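Local coordinates for putative membrane anchored protein (PDB 3LSO) that is of unknown function but is predicted to be membrane-anchored, and folds into all-beta domains without helices, at residues B[297-302]-B[442-447]; B[325-330]-B[409-414]; B[333-338]-B[402-407]; B[340-345]-B[427-432]. All blocks are in the same frame, centred on the assembly; numbering follows the deposited sequence.

Contact 1 (B[297-302]-B[442-447]); sequences DSYTGL and DLVSIP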
loop_
_atom_site.group_PDB
_atom_site.type_symbol
_atom_site.label_atom_id
_atom_site.label_comp_id
_atom_site.label_asym_id
_atom_site.label_seq_id
_atom_site.Cartn_x
_atom_site.Cartn_y
_atom_site.Cartn_z
ATOM N N ASP B 297 3.674 31.063 14.448
ATOM C CA ASP B 297 2.858 31.160 13.257
ATOM C C ASP B 297 3.049 29.989 12.311
ATOM O O ASP B 297 3.790 29.075 12.594
ATOM C CB ASP B 297 3.099 32.490 12.579
ATOM C CG ASP B 297 2.795 33.619 13.492
ATOM O OD1 ASP B 297 1.722 33.577 14.145
ATOM O OD2 ASP B 297 3.642 34.516 13.597
ATOM N N SER B 298 2.335 29.987 11.207
ATOM C CA SER B 298 2.596 28.971 10.219
ATOM C C SER B 298 2.422 29.582 8.826
ATOM O O SER B 298 1.890 30.689 8.721
ATOM C CB SER B 298 1.763 27.708 10.485
ATOM O OG SER B 298 0.458 27.822 9.963
ATOM N N TYR B 299 2.914 28.885 7.796
ATOM C CA TYR B 299 3.039 29.435 6.460
ATOM C C TYR B 299 2.437 28.543 5.373
ATOM O O TYR B 299 2.358 27.321 5.501
ATOM C CB TYR B 299 4.525 29.655 6.144
ATOM C CG TYR B 299 5.226 30.501 7.160
ATOM C CD1 TYR B 299 5.489 30.007 8.414
ATOM C CD2 TYR B 299 5.627 31.803 6.856
ATOM C CE1 TYR B 299 6.104 30.776 9.370
ATOM C CE2 TYR B 299 6.251 32.607 7.810
ATOM C CZ TYR B 299 6.485 32.075 9.072
ATOM O OH TYR B 299 7.100 32.816 10.059
ATOM N N THR B 300 2.052 29.171 4.273
ATOM C CA THR B 300 1.644 28.467 3.054
ATOM C C THR B 300 2.152 29.282 1.830
ATOM O O THR B 300 2.857 30.306 1.996
ATOM C CB THR B 300 0.109 28.201 3.008
ATOM O OG1 THR B 300 -0.224 27.545 1.786
ATOM C CG2 THR B 300 -0.666 29.473 3.029
ATOM N N GLY B 301 1.814 28.836 0.617
ATOM C CA GLY B 301 2.294 29.503 -0.564
ATOM C C GLY B 301 1.639 28.978 -1.813
ATOM O O GLY B 301 0.729 28.151 -1.744
ATOM N N LEU B 302 2.096 29.477 -2.956
ATOM C CA LEU B 302 1.571 29.110 -4.251
ATOM C C LEU B 302 2.715 29.272 -5.208
ATOM O O LEU B 302 3.497 30.224 -5.080
ATOM C CB LEU B 302 0.469 30.079 -4.688
ATOM C CG LEU B 302 -0.896 30.121 -3.998
ATOM C CD1 LEU B 302 -1.594 31.486 -4.169
ATOM C CD2 LEU B 302 -1.762 29.001 -4.526
ATOM N N ASP B 442 13.753 35.258 10.403
ATOM C CA ASP B 442 13.786 33.891 9.924
ATOM C C ASP B 442 13.600 33.818 8.403
ATOM O O ASP B 442 12.951 34.699 7.794
ATOM C CB ASP B 442 12.676 33.121 10.623
ATOM C CG ASP B 442 12.900 31.612 10.623
ATOM O OD1 ASP B 442 13.896 31.141 9.995
ATOM O OD2 ASP B 442 12.059 30.909 11.282
ATOM N N LEU B 443 14.183 32.785 7.787
ATOM C CA LEU B 443 13.909 32.455 6.397
ATOM C C LEU B 443 13.303 31.068 6.397
ATOM O O LEU B 443 13.909 30.115 6.905
ATOM C CB LEU B 443 15.167 32.515 5.559
ATOM C CG LEU B 443 15.697 33.930 5.328
ATOM C CD1 LEU B 443 17.178 33.918 5.030
ATOM C CD2 LEU B 443 14.946 34.681 4.217
ATOM N N VAL B 444 12.085 30.952 5.872
ATOM C CA VAL B 444 11.337 29.704 6.029
ATOM C C VAL B 444 10.941 29.101 4.689
ATOM O O VAL B 444 10.200 29.723 3.909
ATOM C CB VAL B 444 10.075 29.913 6.854
ATOM C CG1 VAL B 444 9.416 28.584 7.098
ATOM C CG2 VAL B 444 10.413 30.607 8.155
ATOM N N SER B 445 11.445 27.892 4.439
ATOM C CA SER B 445 11.141 27.136 3.229
ATOM C C SER B 445 9.677 26.785 3.178
ATOM O O SER B 445 9.134 26.256 4.151
ATOM C CB SER B 445 11.954 25.857 3.211
ATOM O OG SER B 445 13.323 26.188 3.181
ATOM N N ILE B 446 9.038 27.091 2.054
ATOM C CA ILE B 446 7.610 26.866 1.908
ATOM C C ILE B 446 7.426 25.741 0.914
ATOM O O ILE B 446 7.599 25.939 -0.293
ATOM C CB ILE B 446 6.838 28.168 1.534
ATOM C CG1 ILE B 446 6.827 29.120 2.733
ATOM C CG2 ILE B 446 5.383 27.878 1.208
ATOM C CD1 ILE B 446 6.339 30.453 2.395
ATOM N N PRO B 447 7.120 24.533 1.411
ATOM C CA PRO B 447 7.008 23.373 0.523
ATOM C C PRO B 447 5.885 23.548 -0.472
ATOM O O PRO B 447 5.808 22.784 -1.406
ATOM C CB PRO B 447 6.650 22.212 1.470
ATOM C CG PRO B 447 7.010 22.673 2.838
ATOM C CD PRO B 447 6.912 24.183 2.829
#

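Contact 2 (B[325-330]-B[409-414]); sequences SASLLP and PQTVSA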
loop_
_atom_site.group_PDB
_atom_site.type_symbol
_atom_site.label_atom_id
_atom_site.label_comp_id
_atom_site.label_asym_id
_atom_site.label_seq_id
_atom_site.Cartn_x
_atom_site.Cartn_y
_atom_site.Cartn_z
ATOM N N SER B 325 3.672 32.998 -4.579
ATOM C CA SER B 325 2.962 33.689 -3.539
ATOM C C SER B 325 3.386 33.051 -2.233
ATOM O O SER B 325 3.620 31.844 -2.176
ATOM C CB SER B 325 1.470 33.484 -3.764
ATOM O OG SER B 325 0.723 34.215 -2.822
ATOM N N ALA B 326 3.508 33.843 -1.179
ATOM C CA ALA B 326 3.855 33.276 0.147
ATOM C C ALA B 326 3.045 33.972 1.229
ATOM O O ALA B 326 2.985 35.209 1.253
ATOM C CB ALA B 326 5.318 33.408 0.418
ATOM N N SER B 327 2.408 33.196 2.101
ATOM C CA SER B 327 1.528 33.769 3.095
ATOM C C SER B 327 2.000 33.412 4.489
ATOM O O SER B 327 2.281 32.258 4.761
ATOM C CB SER B 327 0.129 33.201 2.911
ATOM O OG SER B 327 -0.552 33.750 1.811
ATOM N N LEU B 328 2.065 34.375 5.393
ATOM C CA LEU B 328 2.206 34.061 6.817
ATOM C C LEU B 328 0.824 34.023 7.432
ATOM O O LEU B 328 0.034 34.945 7.240
ATOM C CB LEU B 328 3.036 35.131 7.495
ATOM C CG LEU B 328 3.277 35.143 8.995
ATOM C CD1 LEU B 328 4.151 36.315 9.240
ATOM C CD2 LEU B 328 1.976 35.303 9.825
ATOM N N LEU B 329 0.538 32.979 8.198
ATOM C CA LEU B 329 -0.784 32.760 8.752
ATOM C C LEU B 329 -0.777 33.005 10.265
ATOM O O LEU B 329 -0.340 32.143 11.009
ATOM C CB LEU B 329 -1.214 31.330 8.441
ATOM C CG LEU B 329 -1.104 30.911 6.963
ATOM C CD1 LEU B 329 -1.293 29.413 6.793
ATOM C CD2 LEU B 329 -2.061 31.694 6.028
ATOM N N PRO B 330 -1.249 34.180 10.723
ATOM C CA PRO B 330 -1.139 34.508 12.125
ATOM C C PRO B 330 -1.730 33.413 12.946
ATOM O O PRO B 330 -2.736 32.823 12.544
ATOM C CB PRO B 330 -2.024 35.746 12.272
ATOM C CG PRO B 330 -1.995 36.352 11.018
ATOM C CD PRO B 330 -1.934 35.251 9.998
ATOM N N PRO B 409 -4.389 35.824 6.212
ATOM C CA PRO B 409 -3.026 35.697 5.701
ATOM C C PRO B 409 -2.382 37.030 5.375
ATOM O O PRO B 409 -3.041 37.891 4.792
ATOM C CB PRO B 409 -3.224 34.926 4.404
ATOM C CG PRO B 409 -4.479 34.156 4.586
ATOM C CD PRO B 409 -5.349 35.059 5.387
ATOM N N GLN B 410 -1.111 37.188 5.754
ATOM C CA GLN B 410 -0.261 38.308 5.318
ATOM C C GLN B 410 0.590 37.832 4.126
ATOM O O GLN B 410 1.479 37.016 4.282
ATOM C CB GLN B 410 0.654 38.776 6.453
ATOM C CG GLN B 410 -0.011 38.977 7.828
ATOM C CD GLN B 410 -1.064 40.076 7.849
ATOM O OE1 GLN B 410 -2.256 39.815 7.760
ATOM N NE2 GLN B 410 -0.624 41.307 7.978
ATOM N N THR B 411 0.329 38.324 2.930
ATOM C CA THR B 411 0.865 37.709 1.725
ATOM C C THR B 411 1.795 38.626 0.926
ATOM O O THR B 411 1.507 39.801 0.688
ATOM C CB THR B 411 -0.289 37.241 0.829
ATOM O OG1 THR B 411 -1.118 36.343 1.576
ATOM C CG2 THR B 411 0.211 36.528 -0.393
ATOM N N VAL B 412 2.921 38.086 0.504
ATOM C CA VAL B 412 3.690 38.761 -0.500
ATOM C C VAL B 412 3.722 37.855 -1.758
ATOM O O VAL B 412 3.823 36.627 -1.654
ATOM C CB VAL B 412 5.057 39.078 0.061
ATOM C CG1 VAL B 412 5.539 37.930 0.876
ATOM C CG2 VAL B 412 6.030 39.376 -1.049
ATOM N N SER B 413 3.551 38.447 -2.929
ATOM C CA SER B 413 3.676 37.712 -4.187
ATOM C C SER B 413 4.556 38.440 -5.182
ATOM O O SER B 413 4.708 39.666 -5.135
ATOM C CB SER B 413 2.312 37.427 -4.804
ATOM O OG SER B 413 1.596 38.611 -5.090
ATOM N N ALA B 414 5.175 37.683 -6.068
ATOM C CA ALA B 414 6.103 38.296 -7.001
ATOM C C ALA B 414 6.365 37.353 -8.144
ATOM O O ALA B 414 5.852 36.243 -8.154
ATOM C CB ALA B 414 7.407 38.657 -6.293
#

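Contact 3 (B[333-338]-B[402-407]); sequences APIRVY and YSVVDT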
loop_
_atom_site.group_PDB
_atom_site.type_symbol
_atom_site.label_atom_id
_atom_site.label_comp_id
_atom_site.label_asym_id
_atom_site.label_seq_id
_atom_site.Cartn_x
_atom_site.Cartn_y
_atom_site.Cartn_z
ATOM N N ALA B 333 -4.667 36.887 17.049
ATOM C CA ALA B 333 -4.584 38.311 16.734
ATOM C C ALA B 333 -4.810 39.178 17.987
ATOM O O ALA B 333 -5.619 38.828 18.861
ATOM C CB ALA B 333 -5.564 38.663 15.646
ATOM N N PRO B 334 -4.104 40.319 18.085
ATOM C CA PRO B 334 -3.171 40.902 17.140
ATOM C C PRO B 334 -1.744 40.363 17.277
ATOM O O PRO B 334 -1.383 39.784 18.297
ATOM C CB PRO B 334 -3.178 42.359 17.546
ATOM C CG PRO B 334 -3.348 42.313 19.026
ATOM C CD PRO B 334 -4.294 41.190 19.260
ATOM N N ILE B 335 -0.938 40.550 16.245
ATOM C CA ILE B 335 0.469 40.244 16.327
ATOM C C ILE B 335 1.189 41.395 15.639
ATOM O O ILE B 335 0.544 42.217 14.967
ATOM C CB ILE B 335 0.829 38.901 15.638
ATOM C CG1 ILE B 335 0.559 38.966 14.140
ATOM C CG2 ILE B 335 0.068 37.759 16.258
ATOM C CD1 ILE B 335 1.065 37.755 13.351
ATOM N N ARG B 336 2.513 41.442 15.807
ATOM C CA ARG B 336 3.358 42.478 15.209
ATOM C C ARG B 336 4.264 41.871 14.191
ATOM O O ARG B 336 5.008 40.954 14.524
ATOM C CB ARG B 336 4.190 43.122 16.289
ATOM C CG ARG B 336 3.336 43.609 17.452
ATOM C CD ARG B 336 2.773 44.987 17.122
ATOM N NE ARG B 336 3.836 46.004 17.080
ATOM C CZ ARG B 336 3.633 47.252 16.699
ATOM N NH1 ARG B 336 2.399 47.621 16.325
ATOM N NH2 ARG B 336 4.639 48.121 16.704
ATOM N N VAL B 337 4.174 42.357 12.948
ATOM C CA VAL B 337 5.005 41.884 11.841
ATOM C C VAL B 337 5.623 43.097 11.171
ATOM O O VAL B 337 4.921 44.033 10.784
ATOM C CB VAL B 337 4.173 41.101 10.782
ATOM C CG1 VAL B 337 4.978 40.834 9.500
ATOM C CG2 VAL B 337 3.629 39.791 11.339
ATOM N N TYR B 338 6.937 43.070 11.017
ATOM C CA TYR B 338 7.668 44.166 10.420
ATOM C C TYR B 338 7.949 43.941 8.943
ATOM O O TYR B 338 7.449 44.703 8.141
ATOM C CB TYR B 338 8.961 44.390 11.194
ATOM C CG TYR B 338 8.760 44.337 12.692
ATOM C CD1 TYR B 338 7.762 45.111 13.295
ATOM C CD2 TYR B 338 9.561 43.518 13.516
ATOM C CE1 TYR B 338 7.549 45.095 14.640
ATOM C CE2 TYR B 338 9.343 43.497 14.904
ATOM C CZ TYR B 338 8.316 44.306 15.440
ATOM O OH TYR B 338 8.043 44.347 16.780
ATOM N N TYR B 402 2.486 48.388 12.291
ATOM C CA TYR B 402 3.001 47.022 12.223
ATOM C C TYR B 402 2.061 46.003 12.887
ATOM O O TYR B 402 2.393 44.802 12.982
ATOM C CB TYR B 402 4.366 46.930 12.928
ATOM C CG TYR B 402 5.567 47.447 12.156
ATOM C CD1 TYR B 402 5.675 47.244 10.794
ATOM C CD2 TYR B 402 6.600 48.125 12.799
ATOM C CE1 TYR B 402 6.758 47.689 10.086
ATOM C CE2 TYR B 402 7.692 48.562 12.095
ATOM C CZ TYR B 402 7.758 48.345 10.729
ATOM O OH TYR B 402 8.844 48.762 9.977
ATOM N N SER B 403 0.917 46.450 13.377
ATOM C CA SER B 403 0.008 45.501 13.976
ATOM C C SER B 403 -0.839 44.778 12.929
ATOM O O SER B 403 -1.450 45.394 12.055
ATOM C CB SER B 403 -0.859 46.177 15.040
ATOM O OG SER B 403 -0.113 46.325 16.239
ATOM N N VAL B 404 -0.871 43.457 13.035
ATOM C CA VAL B 404 -1.756 42.643 12.236
ATOM C C VAL B 404 -2.981 42.449 13.088
ATOM O O VAL B 404 -2.919 41.841 14.149
ATOM C CB VAL B 404 -1.082 41.332 11.909
ATOM C CG1 VAL B 404 -2.030 40.390 11.133
ATOM C CG2 VAL B 404 0.193 41.620 11.127
ATOM N N VAL B 405 -4.103 42.980 12.657
ATOM C CA VAL B 405 -5.229 43.046 13.580
ATOM C C VAL B 405 -6.116 41.850 13.526
ATOM O O VAL B 405 -6.969 41.711 14.404
ATOM C CB VAL B 405 -6.106 44.326 13.425
ATOM C CG1 VAL B 405 -5.256 45.571 13.445
ATOM C CG2 VAL B 405 -6.925 44.281 12.170
ATOM N N ASP B 406 -5.966 41.010 12.505
ATOM C CA ASP B 406 -6.804 39.799 12.370
ATOM C C ASP B 406 -5.958 38.597 11.940
ATOM O O ASP B 406 -4.802 38.764 11.586
ATOM C CB ASP B 406 -7.979 40.033 11.406
ATOM C CG ASP B 406 -7.530 40.410 9.997
ATOM O OD1 ASP B 406 -6.541 39.818 9.489
ATOM O OD2 ASP B 406 -8.173 41.300 9.380
ATOM N N THR B 407 -6.521 37.395 11.958
ATOM C CA THR B 407 -5.735 36.216 11.564
ATOM C C THR B 407 -5.743 35.916 10.057
ATOM O O THR B 407 -5.468 34.779 9.648
ATOM C CB THR B 407 -6.206 34.943 12.270
ATOM O OG1 THR B 407 -7.544 34.666 11.856
ATOM C CG2 THR B 407 -6.171 35.102 13.766
#

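Contact 4 (B[340-345]-B[427-432]); sequences IGINAP and YMFQMG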
loop_
_atom_site.group_PDB
_atom_site.type_symbol
_atom_site.label_atom_id
_atom_site.label_comp_id
_atom_site.label_asym_id
_atom_site.label_seq_id
_atom_site.Cartn_x
_atom_site.Cartn_y
_atom_site.Cartn_z
ATOM N N ILE B 340 8.137 41.231 5.507
ATOM C CA ILE B 340 7.946 39.936 4.872
ATOM C C ILE B 340 8.449 40.081 3.456
ATOM O O ILE B 340 8.435 41.179 2.892
ATOM C CB ILE B 340 6.483 39.432 4.931
ATOM C CG1 ILE B 340 5.561 40.323 4.126
ATOM C CG2 ILE B 340 6.014 39.275 6.364
ATOM C CD1 ILE B 340 4.273 39.653 3.818
ATOM N N GLY B 341 8.960 38.992 2.908
ATOM C CA GLY B 341 9.345 38.986 1.501
ATOM C C GLY B 341 9.635 37.579 1.065
ATOM O O GLY B 341 9.890 36.713 1.926
ATOM N N ILE B 342 9.578 37.337 -0.250
ATOM C CA ILE B 342 9.993 36.044 -0.813
ATOM C C ILE B 342 11.499 36.005 -1.106
ATOM O O ILE B 342 12.030 36.921 -1.744
ATOM C CB ILE B 342 9.244 35.737 -2.118
ATOM C CG1 ILE B 342 7.764 35.534 -1.838
ATOM C CG2 ILE B 342 9.841 34.492 -2.816
ATOM C CD1 ILE B 342 6.891 36.123 -2.928
ATOM N N ASN B 343 12.160 34.934 -0.662
ATOM C CA ASN B 343 13.589 34.687 -0.916
ATOM C C ASN B 343 13.727 33.454 -1.800
ATOM O O ASN B 343 13.352 32.340 -1.414
ATOM C CB ASN B 343 14.338 34.454 0.403
ATOM C CG ASN B 343 15.866 34.311 0.219
ATOM O OD1 ASN B 343 16.540 35.246 -0.192
ATOM N ND2 ASN B 343 16.404 33.162 0.568
ATOM N N ALA B 344 14.281 33.643 -2.987
ATOM C CA ALA B 344 14.223 32.604 -4.002
ATOM C C ALA B 344 15.447 31.714 -3.925
ATOM O O ALA B 344 16.468 32.136 -3.393
ATOM C CB ALA B 344 14.118 33.264 -5.370
ATOM N N PRO B 345 15.372 30.490 -4.463
ATOM C CA PRO B 345 16.591 29.734 -4.589
ATOM C C PRO B 345 17.677 30.610 -5.146
ATOM O O PRO B 345 17.426 31.526 -5.931
ATOM C CB PRO B 345 16.244 28.699 -5.637
ATOM C CG PRO B 345 14.827 28.448 -5.424
ATOM C CD PRO B 345 14.235 29.770 -5.050
ATOM N N TYR B 427 13.504 22.469 -5.561
ATOM C CA TYR B 427 13.799 23.808 -5.132
ATOM C C TYR B 427 12.498 24.337 -4.537
ATOM O O TYR B 427 11.427 23.954 -5.012
ATOM C CB TYR B 427 14.200 24.650 -6.347
ATOM C CG TYR B 427 15.499 24.259 -7.061
ATOM C CD1 TYR B 427 16.731 24.812 -6.685
ATOM C CD2 TYR B 427 15.489 23.370 -8.127
ATOM C CE1 TYR B 427 17.922 24.463 -7.339
ATOM C CE2 TYR B 427 16.661 23.010 -8.796
ATOM C CZ TYR B 427 17.868 23.561 -8.395
ATOM O OH TYR B 427 19.015 23.206 -9.064
HETATM N N MSE B 428 12.578 25.161 -3.485
HETATM C CA MSE B 428 11.411 25.830 -2.905
HETATM C C MSE B 428 11.719 27.291 -2.789
HETATM O O MSE B 428 12.888 27.679 -2.718
HETATM C CB MSE B 428 11.173 25.375 -1.473
HETATM C CG MSE B 428 10.381 24.108 -1.286
HETATM SE SE MSE B 428 10.641 23.543 0.546
HETATM C CE MSE B 428 12.497 23.042 0.406
ATOM N N PHE B 429 10.686 28.112 -2.710
ATOM C CA PHE B 429 10.896 29.476 -2.288
ATOM C C PHE B 429 10.809 29.609 -0.764
ATOM O O PHE B 429 10.225 28.753 -0.084
ATOM C CB PHE B 429 9.914 30.381 -3.003
ATOM C CG PHE B 429 10.159 30.454 -4.466
ATOM C CD1 PHE B 429 10.894 31.484 -5.006
ATOM C CD2 PHE B 429 9.695 29.459 -5.314
ATOM C CE1 PHE B 429 11.136 31.550 -6.351
ATOM C CE2 PHE B 429 9.940 29.526 -6.691
ATOM C CZ PHE B 429 10.661 30.573 -7.198
ATOM N N GLN B 430 11.404 30.663 -0.221
ATOM C CA GLN B 430 11.315 30.908 1.209
ATOM C C GLN B 430 10.612 32.205 1.468
ATOM O O GLN B 430 10.592 33.090 0.600
ATOM C CB GLN B 430 12.716 30.991 1.805
ATOM C CG GLN B 430 13.521 29.692 1.678
ATOM C CD GLN B 430 14.919 29.816 2.246
ATOM O OE1 GLN B 430 15.593 30.829 2.071
ATOM N NE2 GLN B 430 15.362 28.782 2.939
HETATM N N MSE B 431 10.057 32.353 2.666
HETATM C CA MSE B 431 9.630 33.685 3.149
HETATM C C MSE B 431 10.635 34.170 4.169
HETATM O O MSE B 431 11.022 33.413 5.086
HETATM C CB MSE B 431 8.250 33.642 3.804
HETATM C CG MSE B 431 7.523 35.004 3.837
HETATM SE SE MSE B 431 5.782 34.803 4.675
HETATM C CE MSE B 431 4.905 36.309 3.897
ATOM N N GLY B 432 11.074 35.411 3.997
ATOM C CA GLY B 432 11.850 36.125 5.017
ATOM C C GLY B 432 10.844 36.787 5.958
ATOM O O GLY B 432 9.841 37.336 5.491
#

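Contact 1 (B[297-302]-B[442-447])
With chi1 at -55°, Y299 sets CG beside its backbone N and anti to the carbonyl carbon, which carries the ring toward strand 442-446. I446 places CG1 in the same position (chi1 -70°), leaving CG2 anti to its own backbone N, so that both branches reach the chain at 299-301. CB of Y299 meets I446 CG1 at 4.1 Å. Farther out, V444 CG2 lies over one face of the phenol, displaced toward the rim, 4.3 Å from Y299 CZ. The I446 methyls rest on main chain instead: CD1 is 3.5 Å from T300 O, and CG2 is 3.7 Å from the backbone N of G301, a residue with no side chain to stand in between. Strand axes 7.5 Å apart at an angle of 53° show that the strands are not paired; they face each other as members of the two sheets of a beta sandwich. Strand 298-303 forms its backbone bonds with 321-329, whereas V444 bonds with M431 of 425-435. The CB of T300 is directed away from this interface, and its side chain touches S327 and L329. The phenol oxygen of Y299 is tethered beyond the apolar patch, by hydrogen bonds to D295 OD2 and K435 NZ.

Contact 2 (B[325-330]-B[409-414])
Peptide units are the flat groups that join these strands, and most of the pairing runs close to their planes. Q410 N approaches L328 O in the carbonyl plane at 2.9 Å, whereas L328 N comes to Q410 O from above that carbonyl's plane, 28° out of it. At the next hydrogen-bonded pair, A326 N to V412 O (2.8 Å) and V412 N to A326 O (3.0 Å) both run nearly along the C=O axes. CA-H groups fill the non-hydrogen-bonded positions, as where T411 CA lies 3.3 Å from A326 O. The strands are antiparallel, with axes 165° apart, and form the central pair of a four-stranded sheet bordered by 298-303 and 349-357. A326, L328, Q410 and V412 project on one face of this pair, where A326 and V412 pack on I342 and V412 also meets I340, all belonging to the opposing sheet of the sandwich. S325, S327, T411 and S413 occupy the other face. There S327 OG and T411 OG1 each stand beside their own backbone N, anti to the carbonyl carbon, and meet tip to tip in a 2.7 Å hydrogen bond. T411 CG2, anti to its N, turns the other way along the strand and lies 3.4 Å from S325 OG. Past the paired region, L329 CD2 crosses obliquely onto the P409 ring, 3.7 Å from CG. The chemistry thus divides the pair: a mostly apolar face contributes to the sandwich interior, while the partly exposed hydroxyl face is joined by a bond that can run in either direction.

Contact 3 (B[333-338]-B[402-407])
I335 and V404 lie side by side and point the same way, with I335 CG1 3.6 Å from V404 CB, and V337 CG2 crosses obliquely to V404 CG2 at 3.9 Å. At the other end of the apolar region Y338 and Y402 form a T-shaped (edge-to-face) pair: CD1 of Y338 stands over the Y402 face, offset toward its rim, with the planes at 71° and the centroids 4.8 Å apart. Y378 adds a third ring to this group, and its N bonds the Y402 hydroxyl. Main-chain bonds pair 403-404 with the start of strand 335-343 in a short antiparallel bridge. V404 N gives a nearly straight bond to I335 O (2.7 Å), and V337 N reaches Y402 O in the carbonyl plane at 3.0 Å. Outermost is R336, whose chain bends at chi2 (-84°) and chi3 (-68°) and folds the guanidinium back over strand 403-404. NH1 donates to S403 OG at 2.8 Å, the oxygen lying in the guanidinium plane, while Y402 CB is centred over one face, 3.9 Å from CZ of R336. The planar group is therefore bonded at its edge and packed on one face, and its charge probably polarises the S403 hydroxyl.

Contact 4 (B[340-345]-B[427-432])
Strands 340-343 and 427-432 are antiparallel neighbours in one sheet of a beta sandwich, their axes inclined at 156°. Backbone pairing comes first. G341 and G432 form a hydrogen-bonded pair, G432 N reaching G341 O at 2.7 Å nearly along the C=O axis. N343 with Q430 is the next such pair: Q430 N meets N343 O at 2.8 Å in the carbonyl plane, while N343 N sits above the plane of the Q430 carbonyl, 35° out of it. Amide pairing repeats the link in the side chains. N343 has CG anti to its backbone N, Q430 runs extended beyond CG, and the two lie alongside each other so that N343 ND2 donates to Q430 OE1 at 2.9 Å, close to the plane of each amide, although the two planes are turned 30° against each other. Their other ends have partners too, N343 OD1 taking N390 N and Q430 NE2 bonding weakly to S445 OG. Apolar contacts gather on the opposite face, where I342 and M431 project toward strands 321-329 and 410-417. I342 CG2 lies 3.9 Å from F429 CD1, and A344 CB touches CE1 of the same ring at 3.6 Å. Selenomethionine M431, extended along its whole length, carries its terminal methyl CE alongside I340, 3.4 Å from I340 CD1. Ring contacts end the interface at P345, which crosses F429 at about a right angle in a CH-pi contact: P345 CD stands over the ring face, 4.0 Å from the F429 centroid and offset toward the rim.

How the contacts relate
All four contacts lie in one beta sandwich in the C-terminal part of the chain. Contact 2 belongs to the four-stranded sheet; contacts 3 and 4 lie in the opposing sheet and share strand 335-343, with centres about 21 Å apart; contact 1 spans the two sheets. Its centre is about 9 Å from that of contact 2 and 8 Å from that of contact 4, and probable backbone hydrogen bonds run to each (S298 O with L329 N, I446 N with F429 O). Along the chain, contact 3 nests within contact 2 and both within contact 1, while contact 4 crosses contacts 2 and 3. Sequence-distant strands are thereby interlocked. M431 CE lies against A326 O and V412 CG1, tying contact 4 to contact 2 through the interior.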